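Local atomic coordinates of enoyl-acyl carrier protein reductase (Uncultured bacterium, PDB entry 6KIA), a protein that reduces enoyl-acyl carrier protein, probably with NADH as hydride donor in fatty acid synthesis, and is linked to triclosan resistance. Residues A173-N176 and R177-G181; A222-A225 and R226-S230; V332-E335 and G336-L339. All blocks are in the same frame, centred on the assembly; numbering follows the deposited sequence.

Overall arrangement
Three local contacts, one after another along the chain, illustrate how helix ends are finished in a protein of the NADP-Rossmann clan. Contact 1 is the last turns of helix 169-180 and contact 2 those of helix 221-229; both helices lie in the chain between strands 155-159 and 234-240, parallel neighbours in the mixed sheet. Contact 3 is the turn between helices 320-331 and 339-351. Between centres, contacts 1 and 2 are about 47 Å apart, 1 and 3 about 30 Å and 2 and 3 about 56 Å, so each finishes or joins helices at its own outlying place and none touches another. The side chain of Y179 in contact 1 lies about 12 Å from the bound NADH.

Contact 1 (A173-N176 and R177-G181); sequences AIAN and RIYKG
The carbonyl oxygen A175 O accepts the backbone N-H of Y179, with N and O 2.9 Å apart, in the last turns of alpha-helix 169-180. The root of the Y179 side chain passes close to the same oxygen: ring atom CD2 is 3.3 Å from A175 O, while the A175 methyl lies 4.1 Å from that same CD2. With CG anti to the carbonyl carbon (chi1 -65°), the ring leans back along the helix beside A175. Its hydroxyl bonds to T261 OG1, and its ring meets F299 edge-to-face; the Y179 side chain lies about 12 Å from the bound NADH.

One residue earlier, I174 and I178 run next to each other along the helix, with their ends in the same direction, and CG2 of I174 touches CD1 of I178 at 3.7 Å. R177 sends its guanidinium away to the carbonyl oxygens of R185 and F186, tying the helix to the chain that follows it.

Toward the end the helical bonding deteriorates. K180 N reaches N176 O at 3.0 Å from well above the carbonyl plane, with an N-H...O angle of only 137°. G181 is the first residue to leave helical angles, yet its N still donates to R177 O at 3.0 Å.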
loop_
_atom_site.group_PDB
_atom_site.type_symbol
_atom_site.label_atom_id
_atom_site.label_comp_id
_atom_site.label_asym_id
_atom_site.label_seq_id
_atom_site.Cartn_x
_atom_site.Cartn_y
_atom_site.Cartn_z
ATOM N N ALA A 173 -10.851 -19.313 1.735
ATOM C CA ALA A 173 -11.704 -19.811 2.811
ATOM C C ALA A 173 -11.076 -19.484 4.178
ATOM O O ALA A 173 -11.729 -18.894 5.081
ATOM C CB ALA A 173 -11.935 -21.303 2.659
ATOM N N ILE A 174 -9.804 -19.856 4.324
ATOM C CA ILE A 174 -9.078 -19.547 5.557
ATOM C C ILE A 174 -9.091 -18.041 5.841
ATOM O O ILE A 174 -9.303 -17.596 6.970
ATOM C CB ILE A 174 -7.624 -20.051 5.462
ATOM C CG1 ILE A 174 -7.617 -21.582 5.377
ATOM C CG2 ILE A 174 -6.802 -19.576 6.661
ATOM C CD1 ILE A 174 -6.275 -22.154 4.958
ATOM N N ALA A 175 -8.879 -17.273 4.782
ATOM C CA ALA A 175 -8.856 -15.810 4.811
ATOM C C ALA A 175 -10.187 -15.216 5.252
ATOM O O ALA A 175 -10.209 -14.228 5.975
ATOM C CB ALA A 175 -8.472 -15.268 3.450
ATOM N N ASN A 176 -11.299 -15.774 4.783
ATOM C CA ASN A 176 -12.600 -15.241 5.168
ATOM C C ASN A 176 -12.849 -15.495 6.643
ATOM O O ASN A 176 -13.504 -14.693 7.331
ATOM C CB ASN A 176 -13.726 -15.874 4.345
ATOM C CG ASN A 176 -13.720 -15.426 2.907
ATOM O OD1 ASN A 176 -13.228 -14.345 2.582
ATOM N ND2 ASN A 176 -14.267 -16.260 2.030
ATOM N N ARG A 177 -12.290 -16.592 7.149
ATOM C CA ARG A 177 -12.403 -16.814 8.589
ATOM C C ARG A 177 -11.506 -15.854 9.384
ATOM O O ARG A 177 -11.909 -15.309 10.413
ATOM C CB ARG A 177 -12.057 -18.265 8.929
ATOM C CG ARG A 177 -13.191 -19.235 8.619
ATOM C CD ARG A 177 -12.957 -20.598 9.247
ATOM N NE ARG A 177 -12.904 -20.529 10.708
ATOM C CZ ARG A 177 -12.558 -21.547 11.487
ATOM N NH1 ARG A 177 -12.242 -22.714 10.942
ATOM N NH2 ARG A 177 -12.531 -21.402 12.808
ATOM N N ILE A 178 -10.289 -15.634 8.903
ATOM C CA ILE A 178 -9.355 -14.777 9.633
ATOM C C ILE A 178 -9.775 -13.307 9.613
ATOM O O ILE A 178 -9.686 -12.607 10.628
ATOM C CB ILE A 178 -7.933 -14.898 9.076
ATOM C CG1 ILE A 178 -7.390 -16.299 9.351
ATOM C CG2 ILE A 178 -7.014 -13.858 9.723
ATOM C CD1 ILE A 178 -6.074 -16.561 8.704
ATOM N N TYR A 179 -10.275 -12.850 8.474
ATOM C CA TYR A 179 -10.533 -11.429 8.304
ATOM C C TYR A 179 -11.974 -11.071 8.634
ATOM O O TYR A 179 -12.233 -9.928 9.049
ATOM C CB TYR A 179 -10.205 -10.997 6.868
ATOM C CG TYR A 179 -8.739 -11.120 6.524
ATOM C CD1 TYR A 179 -7.759 -10.715 7.426
ATOM C CD2 TYR A 179 -8.330 -11.661 5.308
ATOM C CE1 TYR A 179 -6.411 -10.832 7.124
ATOM C CE2 TYR A 179 -6.982 -11.785 4.997
ATOM C CZ TYR A 179 -6.030 -11.369 5.912
ATOM O OH TYR A 179 -4.689 -11.485 5.618
ATOM N N LYS A 180 -12.895 -12.036 8.507
ATOM C CA LYS A 180 -14.326 -11.745 8.728
ATOM C C LYS A 180 -15.017 -12.604 9.794
ATOM O O LYS A 180 -16.170 -12.342 10.143
ATOM C CB LYS A 180 -15.107 -11.904 7.414
ATOM C CG LYS A 180 -14.567 -11.099 6.243
ATOM C CD LYS A 180 -15.329 -11.430 4.958
ATOM C CE LYS A 180 -15.051 -10.416 3.855
ATOM N NZ LYS A 180 -13.600 -10.336 3.481
ATOM N N GLY A 181 -14.320 -13.599 10.333
ATOM C CA GLY A 181 -14.948 -14.577 11.210
ATOM C C GLY A 181 -15.208 -14.115 12.624
ATOM O O GLY A 181 -14.343 -13.520 13.271
#

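Contact 2 (A222-A225 and R226-S230); sequences AIRA and RLEKS
E228 lies back along the helix against R224, four residues earlier, in the closing turns of alpha-helix 221-229. Its CB sits 3.2 Å from R224 O, the carbonyl oxygen that also accepts the E228 N-H, and CG stays close to that oxygen at 3.4 Å. A chi1 of -86° sets CG beside the backbone N, pointing it back along the helix, and since the chain is extended from there the carboxylate is carried alongside the R224 side chain, where CD meets R224 CG. At the tip, OE2 touches the aliphatic part of the arginine, 3.6 Å from R224 CG, rather than its charged end. R224 NE is 4.8 Å from E228 OE2, so the opposite charges are near but not paired, and the guanidinium and carboxylate planes stand 64° apart. The R224 guanidinium instead gives NH1 to Y236 OH and to the carbonyl of I217.

A second i to i+4 pair is apolar: I223 CG2 packs on L227 CD1 at 3.9 Å, with the two side chains parallel in direction. At the helix end the S230 hydroxyl donates to R226 O over 2.8 Å and also accepts the backbone N-H of G152.

R226 binds D146 and D151 in salt bridges, fastening the helix to the end of helix 120-146 and the loop after it. I223 rests on M142 and L145 of that same helix, while L227 and R224 lean on V234 of strand 234-240.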
loop_
_atom_site.group_PDB
_atom_site.type_symbol
_atom_site.label_atom_id
_atom_site.label_comp_id
_atom_site.label_asym_id
_atom_site.label_seq_id
_atom_site.Cartn_x
_atom_site.Cartn_y
_atom_site.Cartn_z
ATOM N N ALA A 222 23.148 1.944 -11.893
ATOM C CA ALA A 222 23.941 2.523 -12.986
ATOM C C ALA A 222 23.317 3.827 -13.460
ATOM O O ALA A 222 24.007 4.833 -13.674
ATOM C CB ALA A 222 24.071 1.549 -14.132
ATOM N N ILE A 223 21.996 3.807 -13.618
ATOM C CA ILE A 223 21.268 5.022 -13.956
ATOM C C ILE A 223 21.493 6.105 -12.905
ATOM O O ILE A 223 21.790 7.262 -13.235
ATOM C CB ILE A 223 19.742 4.739 -14.084
ATOM C CG1 ILE A 223 19.470 3.822 -15.277
ATOM C CG2 ILE A 223 18.977 6.035 -14.234
ATOM C CD1 ILE A 223 18.022 3.308 -15.353
ATOM N N ARG A 224 21.311 5.732 -11.639
ATOM C CA ARG A 224 21.499 6.639 -10.504
ATOM C C ARG A 224 22.881 7.302 -10.555
ATOM O O ARG A 224 23.000 8.522 -10.422
ATOM C CB ARG A 224 21.286 5.906 -9.167
ATOM C CG ARG A 224 21.396 6.821 -7.970
ATOM C CD ARG A 224 20.970 6.127 -6.658
ATOM N NE ARG A 224 21.878 5.052 -6.254
ATOM C CZ ARG A 224 21.592 3.753 -6.334
ATOM N NH1 ARG A 224 20.416 3.352 -6.810
ATOM N NH2 ARG A 224 22.486 2.848 -5.941
ATOM N N ALA A 225 23.914 6.479 -10.683
ATOM C CA ALA A 225 25.282 6.990 -10.748
ATOM C C ALA A 225 25.475 7.974 -11.907
ATOM O O ALA A 225 26.078 9.041 -11.737
ATOM C CB ALA A 225 26.257 5.849 -10.869
ATOM N N ARG A 226 24.942 7.632 -13.076
ATOM C CA ARG A 226 25.173 8.476 -14.239
ATOM C C ARG A 226 24.456 9.824 -14.070
ATOM O O ARG A 226 25.008 10.892 -14.402
ATOM C CB ARG A 226 24.741 7.759 -15.531
ATOM C CG ARG A 226 24.581 8.676 -16.755
ATOM C CD ARG A 226 24.177 7.917 -18.013
ATOM N NE ARG A 226 22.834 7.338 -17.940
ATOM C CZ ARG A 226 21.728 8.022 -18.205
ATOM N NH1 ARG A 226 21.815 9.308 -18.537
ATOM N NH2 ARG A 226 20.538 7.432 -18.124
ATOM N N LEU A 227 23.248 9.785 -13.506
ATOM C CA LEU A 227 22.505 11.017 -13.280
ATOM C C LEU A 227 23.128 11.889 -12.195
ATOM O O LEU A 227 23.187 13.107 -12.312
ATOM C CB LEU A 227 21.041 10.698 -12.899
ATOM C CG LEU A 227 20.195 10.003 -13.978
ATOM C CD1 LEU A 227 18.762 9.821 -13.469
ATOM C CD2 LEU A 227 20.203 10.751 -15.305
ATOM N N GLU A 228 23.565 11.258 -11.118
ATOM C CA GLU A 228 24.141 11.965 -10.002
ATOM C C GLU A 228 25.449 12.628 -10.439
ATOM O O GLU A 228 25.753 13.742 -10.022
ATOM C CB GLU A 228 24.322 11.005 -8.827
ATOM C CG GLU A 228 23.034 10.923 -8.005
ATOM C CD GLU A 228 23.103 9.987 -6.821
ATOM O OE1 GLU A 228 24.172 9.381 -6.594
ATOM O OE2 GLU A 228 22.071 9.864 -6.119
ATOM N N LYS A 229 26.184 11.952 -11.314
ATOM C CA LYS A 229 27.426 12.502 -11.846
ATOM C C LYS A 229 27.193 13.567 -12.926
ATOM O O LYS A 229 28.111 14.325 -13.247
ATOM C CB LYS A 229 28.303 11.370 -12.389
ATOM C CG LYS A 229 29.127 10.693 -11.296
ATOM C CD LYS A 229 29.754 9.391 -11.763
ATOM C CE LYS A 229 30.609 8.773 -10.662
ATOM N NZ LYS A 229 31.707 9.684 -10.217
ATOM N N SER A 230 25.991 13.635 -13.500
ATOM C CA SER A 230 25.750 14.650 -14.529
ATOM C C SER A 230 24.823 15.788 -14.084
ATOM O O SER A 230 24.137 16.389 -14.907
ATOM C CB SER A 230 25.197 14.010 -15.805
ATOM O OG SER A 230 24.021 13.258 -15.562
#

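Contact 3 (V332-E335 and G336-L339); sequences VLSE and GHTL
L333 lays its CD1 methyl over the backbone of L339, 3.8 Å from CA, and brings it to 4.2 Å from the L339 CD1 methyl. Rotation about the first side-chain bond of L333 (chi1 -61°) places CG on the side away from its own carbonyl and turns the branched end across to the far arm of the turn, where CD1 also lies beside the carbonyl carbon of T338. Nearer its root, CB of L333 meets the carbonyl oxygen of H337.

Between these two arms the chain reverses through a type II beta turn, S334 to H337, closed by the bond from H337 N to S334 O at 3.0 Å with an N-H...O angle of 156°. G336 occupies the third position with phi +95°, where a CB would run into the E335 carbonyl oxygen, a backbone shape that favours glycine there.

The H337 imidazole returns toward the first residue of the turn. S334 CB lies at the ring edge, in its plane, 3.8 Å from ND1, so the contact is made by carbon rather than by the serine hydroxyl. S334 OG has a weak hydrogen bond to M386 O instead.

Past the turn, T338 is the N-cap of helix 339-351, its OG1 accepting the N-H of S341. L339, the first helical residue, sets its side chain against W326 and C329 of helix 320-331.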
loop_
_atom_site.group_PDB
_atom_site.type_symbol
_atom_site.label_atom_id
_atom_site.label_comp_id
_atom_site.label_asym_id
_atom_site.label_seq_id
_atom_site.Cartn_x
_atom_site.Cartn_y
_atom_site.Cartn_z
ATOM N N VAL A 332 -24.687 10.594 1.830
ATOM C CA VAL A 332 -24.762 9.181 1.467
ATOM C C VAL A 332 -25.369 8.309 2.591
ATOM O O VAL A 332 -25.599 7.119 2.396
ATOM C CB VAL A 332 -23.379 8.603 1.071
ATOM C CG1 VAL A 332 -22.860 9.303 -0.177
ATOM C CG2 VAL A 332 -22.379 8.702 2.215
ATOM N N LEU A 333 -25.664 8.911 3.742
ATOM C CA LEU A 333 -26.298 8.177 4.841
ATOM C C LEU A 333 -27.830 8.226 4.726
ATOM O O LEU A 333 -28.397 9.230 4.279
ATOM C CB LEU A 333 -25.844 8.739 6.193
ATOM C CG LEU A 333 -24.335 8.658 6.469
ATOM C CD1 LEU A 333 -23.983 9.299 7.810
ATOM C CD2 LEU A 333 -23.909 7.186 6.441
ATOM N N SER A 334 -28.480 7.140 5.125
ATOM C CA SER A 334 -29.942 7.045 5.101
ATOM C C SER A 334 -30.543 8.112 5.984
ATOM O O SER A 334 -29.918 8.535 6.959
ATOM C CB SER A 334 -30.412 5.666 5.571
ATOM O OG SER A 334 -29.810 4.625 4.837
ATOM N N GLU A 335 -31.741 8.572 5.624
ATOM C CA GLU A 335 -32.478 9.503 6.472
ATOM C C GLU A 335 -32.614 8.937 7.879
ATOM O O GLU A 335 -32.891 7.755 8.055
ATOM C CB GLU A 335 -33.860 9.816 5.887
ATOM C CG GLU A 335 -34.343 11.228 6.208
ATOM C CD GLU A 335 -35.817 11.446 5.900
ATOM O OE1 GLU A 335 -36.404 10.630 5.156
ATOM O OE2 GLU A 335 -36.389 12.439 6.405
ATOM N N GLY A 336 -32.413 9.773 8.886
ATOM C CA GLY A 336 -32.538 9.293 10.247
ATOM C C GLY A 336 -31.201 8.881 10.829
ATOM O O GLY A 336 -31.076 8.649 12.029
ATOM N N HIS A 337 -30.185 8.751 9.982
ATOM C CA HIS A 337 -28.865 8.488 10.516
ATOM C C HIS A 337 -28.016 9.729 10.351
ATOM O O HIS A 337 -27.944 10.280 9.253
ATOM C CB HIS A 337 -28.190 7.299 9.817
ATOM C CG HIS A 337 -28.789 5.973 10.159
ATOM N ND1 HIS A 337 -29.555 5.249 9.272
ATOM C CD2 HIS A 337 -28.757 5.254 11.307
ATOM C CE1 HIS A 337 -29.949 4.129 9.850
ATOM N NE2 HIS A 337 -29.479 4.109 11.086
ATOM N N THR A 338 -27.352 10.157 11.417
ATOM C CA THR A 338 -26.542 11.367 11.314
ATOM C C THR A 338 -25.074 11.038 11.209
ATOM O O THR A 338 -24.607 9.998 11.694
ATOM C CB THR A 338 -26.725 12.301 12.509
ATOM O OG1 THR A 338 -26.257 11.650 13.690
ATOM C CG2 THR A 338 -28.182 12.679 12.697
ATOM N N LEU A 339 -24.337 11.932 10.562
ATOM C CA LEU A 339 -22.904 11.754 10.494
ATOM C C LEU A 339 -22.305 11.803 11.893
ATOM O O LEU A 339 -21.373 11.045 12.192
ATOM C CB LEU A 339 -22.269 12.809 9.582
ATOM C CG LEU A 339 -20.770 12.671 9.303
ATOM C CD1 LEU A 339 -20.382 11.319 8.673
ATOM C CD2 LEU A 339 -20.310 13.828 8.419
#